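Local coordinates for protein cytosolic IMP-GMP specific 5'-nucleotidase (Legionella pneumophila subsp. pneumophila, PDB 4OHF) that probably hydrolyses the 5'-phosphate of purine nucleoside monophosphates such as IMP and GMP, with magnesium bound in a HAD-type active site, at residues L39-V44 with C133-Q138; F52-E57 with K149-Q154. One frame throughout, in Å; residues are numbered along the deposited sequence.

Interaction 1: residues L39-V44 with C133-Q138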
loop_
_atom_site.group_PDB
_atom_site.type_symbol
_atom_site.label_atom_id
_atom_site.label_comp_id
_atom_site.label_asym_id
_atom_site.label_seq_id
_atom_site.Cartn_x
_atom_site.Cartn_y
_atom_site.Cartn_z
ATOM N N LEU B 39 -22.415 -6.364 30.140
ATOM C CA LEU B 39 -23.501 -5.690 29.449
ATOM C C LEU B 39 -23.204 -5.736 27.952
ATOM O O LEU B 39 -24.022 -6.224 27.162
ATOM C CB LEU B 39 -23.610 -4.234 29.904
ATOM C CG LEU B 39 -24.983 -3.545 29.890
ATOM C CD1 LEU B 39 -24.779 -2.068 29.641
ATOM C CD2 LEU B 39 -25.893 -4.129 28.819
ATOM N N VAL B 40 -22.030 -5.234 27.564
ATOM C CA VAL B 40 -21.635 -5.226 26.162
ATOM C C VAL B 40 -21.766 -6.620 25.579
ATOM O O VAL B 40 -22.258 -6.785 24.469
ATOM C CB VAL B 40 -20.183 -4.741 25.966
ATOM C CG1 VAL B 40 -19.777 -4.897 24.506
ATOM C CG2 VAL B 40 -20.068 -3.283 26.370
ATOM N N TYR B 41 -21.332 -7.624 26.322
ATOM C CA TYR B 41 -21.444 -8.989 25.845
ATOM C C TYR B 41 -22.916 -9.286 25.533
ATOM O O TYR B 41 -23.251 -9.644 24.395
ATOM C CB TYR B 41 -20.894 -9.954 26.895
ATOM C CG TYR B 41 -21.048 -11.427 26.557
ATOM C CD1 TYR B 41 -22.175 -12.137 26.962
ATOM C CD2 TYR B 41 -20.048 -12.117 25.872
ATOM C CE1 TYR B 41 -22.299 -13.494 26.705
ATOM C CE2 TYR B 41 -20.164 -13.471 25.606
ATOM C CZ TYR B 41 -21.293 -14.158 26.027
ATOM O OH TYR B 41 -21.422 -15.506 25.777
ATOM N N ASP B 42 -23.796 -9.116 26.524
ATOM C CA ASP B 42 -25.221 -9.366 26.313
ATOM C C ASP B 42 -25.780 -8.584 25.124
ATOM O O ASP B 42 -26.260 -9.170 24.164
ATOM C CB ASP B 42 -26.035 -9.016 27.558
ATOM C CG ASP B 42 -25.694 -9.889 28.750
ATOM O OD1 ASP B 42 -25.213 -11.022 28.545
ATOM O OD2 ASP B 42 -25.922 -9.449 29.898
ATOM N N LEU B 43 -25.720 -7.259 25.180
ATOM C CA LEU B 43 -26.243 -6.452 24.084
ATOM C C LEU B 43 -25.754 -6.932 22.714
ATOM O O LEU B 43 -26.542 -7.011 21.775
ATOM C CB LEU B 43 -25.866 -4.978 24.274
ATOM C CG LEU B 43 -26.376 -4.291 25.536
ATOM C CD1 LEU B 43 -25.835 -2.880 25.613
ATOM C CD2 LEU B 43 -27.893 -4.289 25.533
ATOM N N VAL B 44 -24.463 -7.247 22.600
ATOM C CA VAL B 44 -23.872 -7.697 21.334
ATOM C C VAL B 44 -24.339 -9.084 20.933
ATOM O O VAL B 44 -24.593 -9.344 19.760
ATOM C CB VAL B 44 -22.322 -7.717 21.398
ATOM C CG1 VAL B 44 -21.746 -8.366 20.148
ATOM C CG2 VAL B 44 -21.790 -6.309 21.519
ATOM N N CYS B 133 -13.529 -11.169 22.415
ATOM C CA CYS B 133 -12.799 -12.436 22.424
ATOM C C CYS B 133 -13.618 -13.594 22.961
ATOM O O CYS B 133 -13.680 -14.649 22.340
ATOM C CB CYS B 133 -11.511 -12.312 23.234
ATOM S SG CYS B 133 -10.196 -11.410 22.396
ATOM N N ILE B 134 -14.242 -13.403 24.114
ATOM C CA ILE B 134 -15.053 -14.460 24.699
ATOM C C ILE B 134 -16.172 -14.866 23.738
ATOM O O ILE B 134 -16.335 -16.050 23.422
ATOM C CB ILE B 134 -15.679 -14.017 26.020
ATOM C CG1 ILE B 134 -14.576 -13.752 27.049
ATOM C CG2 ILE B 134 -16.647 -15.084 26.504
ATOM C CD1 ILE B 134 -15.079 -13.173 28.349
ATOM N N LEU B 135 -16.933 -13.881 23.265
ATOM C CA LEU B 135 -18.015 -14.167 22.341
ATOM C C LEU B 135 -17.502 -14.863 21.078
ATOM O O LEU B 135 -17.990 -15.931 20.719
ATOM C CB LEU B 135 -18.742 -12.885 21.954
ATOM C CG LEU B 135 -19.938 -13.100 21.016
ATOM C CD1 LEU B 135 -20.878 -14.079 21.663
ATOM C CD2 LEU B 135 -20.656 -11.793 20.728
ATOM N N TYR B 136 -16.517 -14.265 20.407
ATOM C CA TYR B 136 -15.974 -14.845 19.187
ATOM C C TYR B 136 -15.526 -16.275 19.426
ATOM O O TYR B 136 -15.757 -17.157 18.604
ATOM C CB TYR B 136 -14.790 -14.034 18.680
ATOM C CG TYR B 136 -14.290 -14.495 17.330
ATOM C CD1 TYR B 136 -15.051 -14.303 16.180
ATOM C CD2 TYR B 136 -13.054 -15.119 17.201
ATOM C CE1 TYR B 136 -14.593 -14.715 14.931
ATOM C CE2 TYR B 136 -12.583 -15.542 15.957
ATOM C CZ TYR B 136 -13.357 -15.337 14.827
ATOM O OH TYR B 136 -12.897 -15.768 13.605
ATOM N N GLY B 137 -14.882 -16.505 20.559
ATOM C CA GLY B 137 -14.431 -17.845 20.860
ATOM C C GLY B 137 -15.585 -18.826 20.854
ATOM O O GLY B 137 -15.527 -19.858 20.192
ATOM N N GLN B 138 -16.642 -18.503 21.593
ATOM C CA GLN B 138 -17.814 -19.369 21.674
ATOM C C GLN B 138 -18.493 -19.529 20.323
ATOM O O GLN B 138 -18.934 -20.620 19.975
ATOM C CB GLN B 138 -18.793 -18.808 22.696
ATOM C CG GLN B 138 -18.226 -18.789 24.106
ATOM C CD GLN B 138 -19.031 -17.910 25.041
ATOM O OE1 GLN B 138 -19.442 -16.807 24.661
ATOM N NE2 GLN B 138 -19.250 -18.377 26.268
#

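Interaction 2: residues F52-E57 with K149-Q154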
loop_
_atom_site.group_PDB
_atom_site.type_symbol
_atom_site.label_atom_id
_atom_site.label_comp_id
_atom_site.label_asym_id
_atom_site.label_seq_id
_atom_site.Cartn_x
_atom_site.Cartn_y
_atom_site.Cartn_z
ATOM N N PHE B 52 -29.073 -10.449 12.820
ATOM C CA PHE B 52 -28.227 -11.280 11.973
ATOM C C PHE B 52 -28.717 -12.704 11.820
ATOM O O PHE B 52 -28.145 -13.480 11.057
ATOM C CB PHE B 52 -26.787 -11.263 12.475
ATOM C CG PHE B 52 -25.982 -10.140 11.905
ATOM C CD1 PHE B 52 -25.438 -10.240 10.631
ATOM C CD2 PHE B 52 -25.830 -8.949 12.607
ATOM C CE1 PHE B 52 -24.755 -9.169 10.058
ATOM C CE2 PHE B 52 -25.148 -7.870 12.044
ATOM C CZ PHE B 52 -24.610 -7.981 10.763
ATOM N N HIS B 53 -29.771 -13.049 12.550
ATOM C CA HIS B 53 -30.362 -14.377 12.443
ATOM C C HIS B 53 -29.350 -15.512 12.626
ATOM O O HIS B 53 -29.110 -16.299 11.709
ATOM C CB HIS B 53 -31.054 -14.502 11.077
ATOM C CG HIS B 53 -31.915 -13.322 10.727
ATOM N ND1 HIS B 53 -32.051 -12.856 9.435
ATOM C CD2 HIS B 53 -32.663 -12.499 11.504
ATOM C CE1 HIS B 53 -32.840 -11.797 9.433
ATOM N NE2 HIS B 53 -33.225 -11.558 10.675
ATOM N N TYR B 54 -28.758 -15.582 13.814
ATOM C CA TYR B 54 -27.789 -16.628 14.146
ATOM C C TYR B 54 -28.521 -17.723 14.926
ATOM O O TYR B 54 -29.630 -17.504 15.420
ATOM C CB TYR B 54 -26.661 -16.052 15.013
ATOM C CG TYR B 54 -25.427 -15.597 14.258
ATOM C CD1 TYR B 54 -24.260 -16.363 14.267
ATOM C CD2 TYR B 54 -25.414 -14.389 13.553
ATOM C CE1 TYR B 54 -23.109 -15.940 13.598
ATOM C CE2 TYR B 54 -24.266 -13.958 12.879
ATOM C CZ TYR B 54 -23.121 -14.739 12.909
ATOM O OH TYR B 54 -21.989 -14.318 12.251
ATOM N N PRO B 55 -27.910 -18.914 15.052
ATOM C CA PRO B 55 -28.543 -20.016 15.785
ATOM C C PRO B 55 -29.156 -19.576 17.114
ATOM O O PRO B 55 -28.560 -18.795 17.855
ATOM C CB PRO B 55 -27.392 -21.000 15.977
ATOM C CG PRO B 55 -26.615 -20.827 14.714
ATOM C CD PRO B 55 -26.586 -19.318 14.540
ATOM N N GLU B 56 -30.351 -20.078 17.402
ATOM C CA GLU B 56 -31.052 -19.749 18.638
ATOM C C GLU B 56 -30.227 -20.217 19.830
ATOM O O GLU B 56 -30.478 -19.834 20.974
ATOM C CB GLU B 56 -32.424 -20.431 18.657
ATOM C CG GLU B 56 -33.468 -19.769 17.766
ATOM C CD GLU B 56 -34.270 -18.701 18.497
ATOM O OE1 GLU B 56 -34.991 -17.929 17.823
ATOM O OE2 GLU B 56 -34.191 -18.643 19.746
ATOM N N GLU B 57 -29.231 -21.042 19.545
ATOM C CA GLU B 57 -28.369 -21.587 20.580
ATOM C C GLU B 57 -27.463 -20.544 21.255
ATOM O O GLU B 57 -27.150 -20.665 22.441
ATOM C CB GLU B 57 -27.523 -22.717 19.980
ATOM C CG GLU B 57 -26.870 -23.631 21.001
ATOM C CD GLU B 57 -27.884 -24.308 21.915
ATOM O OE1 GLU B 57 -28.595 -23.590 22.650
ATOM O OE2 GLU B 57 -27.972 -25.556 21.900
ATOM N N LYS B 149 -24.862 -23.913 9.561
ATOM C CA LYS B 149 -25.825 -23.048 10.218
ATOM C C LYS B 149 -25.229 -21.676 10.526
ATOM O O LYS B 149 -25.962 -20.749 10.880
ATOM C CB LYS B 149 -26.320 -23.703 11.514
ATOM C CG LYS B 149 -27.068 -25.025 11.309
ATOM C CD LYS B 149 -28.343 -24.849 10.483
ATOM C CE LYS B 149 -29.252 -26.080 10.563
ATOM N NZ LYS B 149 -28.654 -27.323 9.990
ATOM N N MET B 150 -23.909 -21.542 10.384
ATOM C CA MET B 150 -23.237 -20.269 10.664
ATOM C C MET B 150 -22.254 -19.848 9.584
ATOM O O MET B 150 -21.680 -20.690 8.895
ATOM C CB MET B 150 -22.495 -20.348 11.995
ATOM C CG MET B 150 -23.383 -20.639 13.183
ATOM S SD MET B 150 -22.419 -20.804 14.687
ATOM C CE MET B 150 -22.166 -19.073 15.094
ATOM N N PRO B 151 -22.044 -18.528 9.428
ATOM C CA PRO B 151 -21.121 -17.977 8.427
ATOM C C PRO B 151 -19.692 -18.508 8.588
ATOM O O PRO B 151 -19.444 -19.453 9.343
ATOM C CB PRO B 151 -21.201 -16.471 8.676
ATOM C CG PRO B 151 -22.605 -16.287 9.151
ATOM C CD PRO B 151 -22.783 -17.445 10.106
ATOM N N SER B 152 -18.755 -17.902 7.868
ATOM C CA SER B 152 -17.354 -18.310 7.960
ATOM C C SER B 152 -16.700 -17.560 9.119
ATOM O O SER B 152 -17.190 -16.505 9.550
ATOM C CB SER B 152 -16.607 -17.984 6.665
ATOM O OG SER B 152 -16.530 -16.581 6.466
ATOM N N TYR B 153 -15.596 -18.106 9.617
ATOM C CA TYR B 153 -14.870 -17.487 10.717
ATOM C C TYR B 153 -14.725 -15.987 10.467
ATOM O O TYR B 153 -15.022 -15.164 11.336
ATOM C CB TYR B 153 -13.490 -18.122 10.853
ATOM C CG TYR B 153 -13.513 -19.594 11.201
ATOM C CD1 TYR B 153 -14.368 -20.082 12.184
ATOM C CD2 TYR B 153 -12.629 -20.488 10.602
ATOM C CE1 TYR B 153 -14.340 -21.416 12.569
ATOM C CE2 TYR B 153 -12.592 -21.825 10.981
ATOM C CZ TYR B 153 -13.449 -22.279 11.965
ATOM O OH TYR B 153 -13.419 -23.594 12.356
ATOM N N GLN B 154 -14.267 -15.653 9.265
ATOM C CA GLN B 154 -14.075 -14.271 8.847
ATOM C C GLN B 154 -15.371 -13.471 8.946
ATOM O O GLN B 154 -15.393 -12.348 9.458
ATOM C CB GLN B 154 -13.585 -14.255 7.404
ATOM C CG GLN B 154 -13.626 -12.889 6.742
ATOM C CD GLN B 154 -12.394 -12.056 7.029
ATOM O OE1 GLN B 154 -12.368 -10.855 6.748
ATOM N NE2 GLN B 154 -11.357 -12.692 7.577
#

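Interaction 1: residues L39-V44 with C133-Q138
Tyr41 reaches from helix 33-51 to Leu135 and Gln138 of helix 129-143, bridging two helices of this HAD-clan nucleotidase whose local axes come within 10.7 Å and whose N-to-C directions diverge by 41°. At that spacing a tyrosine suits the place because its ring reaches across and still ends in a polar group. The CB of Tyr41 points toward helix 129-143, and a chi1 of 176° puts CG anti to the backbone N. Farther out, CE2 meets the CB of Leu135 at 4.0 Å and, as closely, the CG2 branch of Ile134, both obliquely to the ring. At the tip, Tyr41 OH donates a hydrogen bond of 2.6 Å to Gln138 OE1. The acceptor lies near the ring plane at its edge, while the ring and amide planes are turned 56° from each other. Gln138 suits the far end because its amide has two polar atoms: OE1 takes the phenol and NE2 bonds to Lys62 O, which together should fix the flip of the amide. Phe61 and Phe63 also pack here, the latter ring against that of Tyr41. One turn on from Tyr41, branched aliphatic chains meet: Val44 CG1 touches Leu135 CD2 at 3.6 Å.

Interaction 2: residues F52-E57 with K149-Q154
Tyr54 and Pro55 run beside Lys149 and Met150 as two irregular backbones, with the CA atoms of Tyr54 and Met150 6.8 Å apart. Here the loop after helix 33-51 meets the connection between helices 129-143 and 153-170, just ahead of an N-cap serine, Ser152, whose OG accepts from Ala155 N. Met150 suits the junction because its long, flexible chain can reach the other loop: it extends through SD, then bends at chi3 (80°), placing CE at the edge of the Tyr54 ring, in its plane, 3.5 Å from CD1. Nearer its backbone, the CG of Met150 packs on Pro55 CG at 3.6 Å. Pro55 offers a compact, rigid apolar surface suited to a loop, and its CG also lies 3.9 Å from the carbonyl O of Lys149. The next residue after Met150, Pro151, crosses Tyr54 obliquely, with CD near CE1. Tyr54 thus serves two environments, its ring carbons among apolar groups and its hydroxyl hydrogen-bonded to Asp159 OD2 on helix 153-170. Lys149 contributes at the margin through its backbone O and CB, while its NZ turns away to Asn146 OD1. Beside the tyrosine hydroxyl, Pro151 CG lies 3.7 Å from Tyr54 OH.

Overall arrangement
Both contacts join the same two parts: interaction 1 pairs the middle of helix 33-51 with helix 129-143, and interaction 2 pairs the loops that follow those helices. Their centres are 14 Å apart, and both lie away from the magnesium and GMP sites. Interaction 1 is buried and, besides apolar contacts, has a direct polar bond between its segments. Interaction 2, farther out, is only partly buried; its segments meet mainly through apolar side chains without a direct polar bond, and its polar ends find partners elsewhere. Helix 153-170, which begins within interaction 2, receives Val44 and Tyr54 from interactions 1 and 2, and a weak hydrogen bond from Tyr136 OH to Tyr153 O connects them.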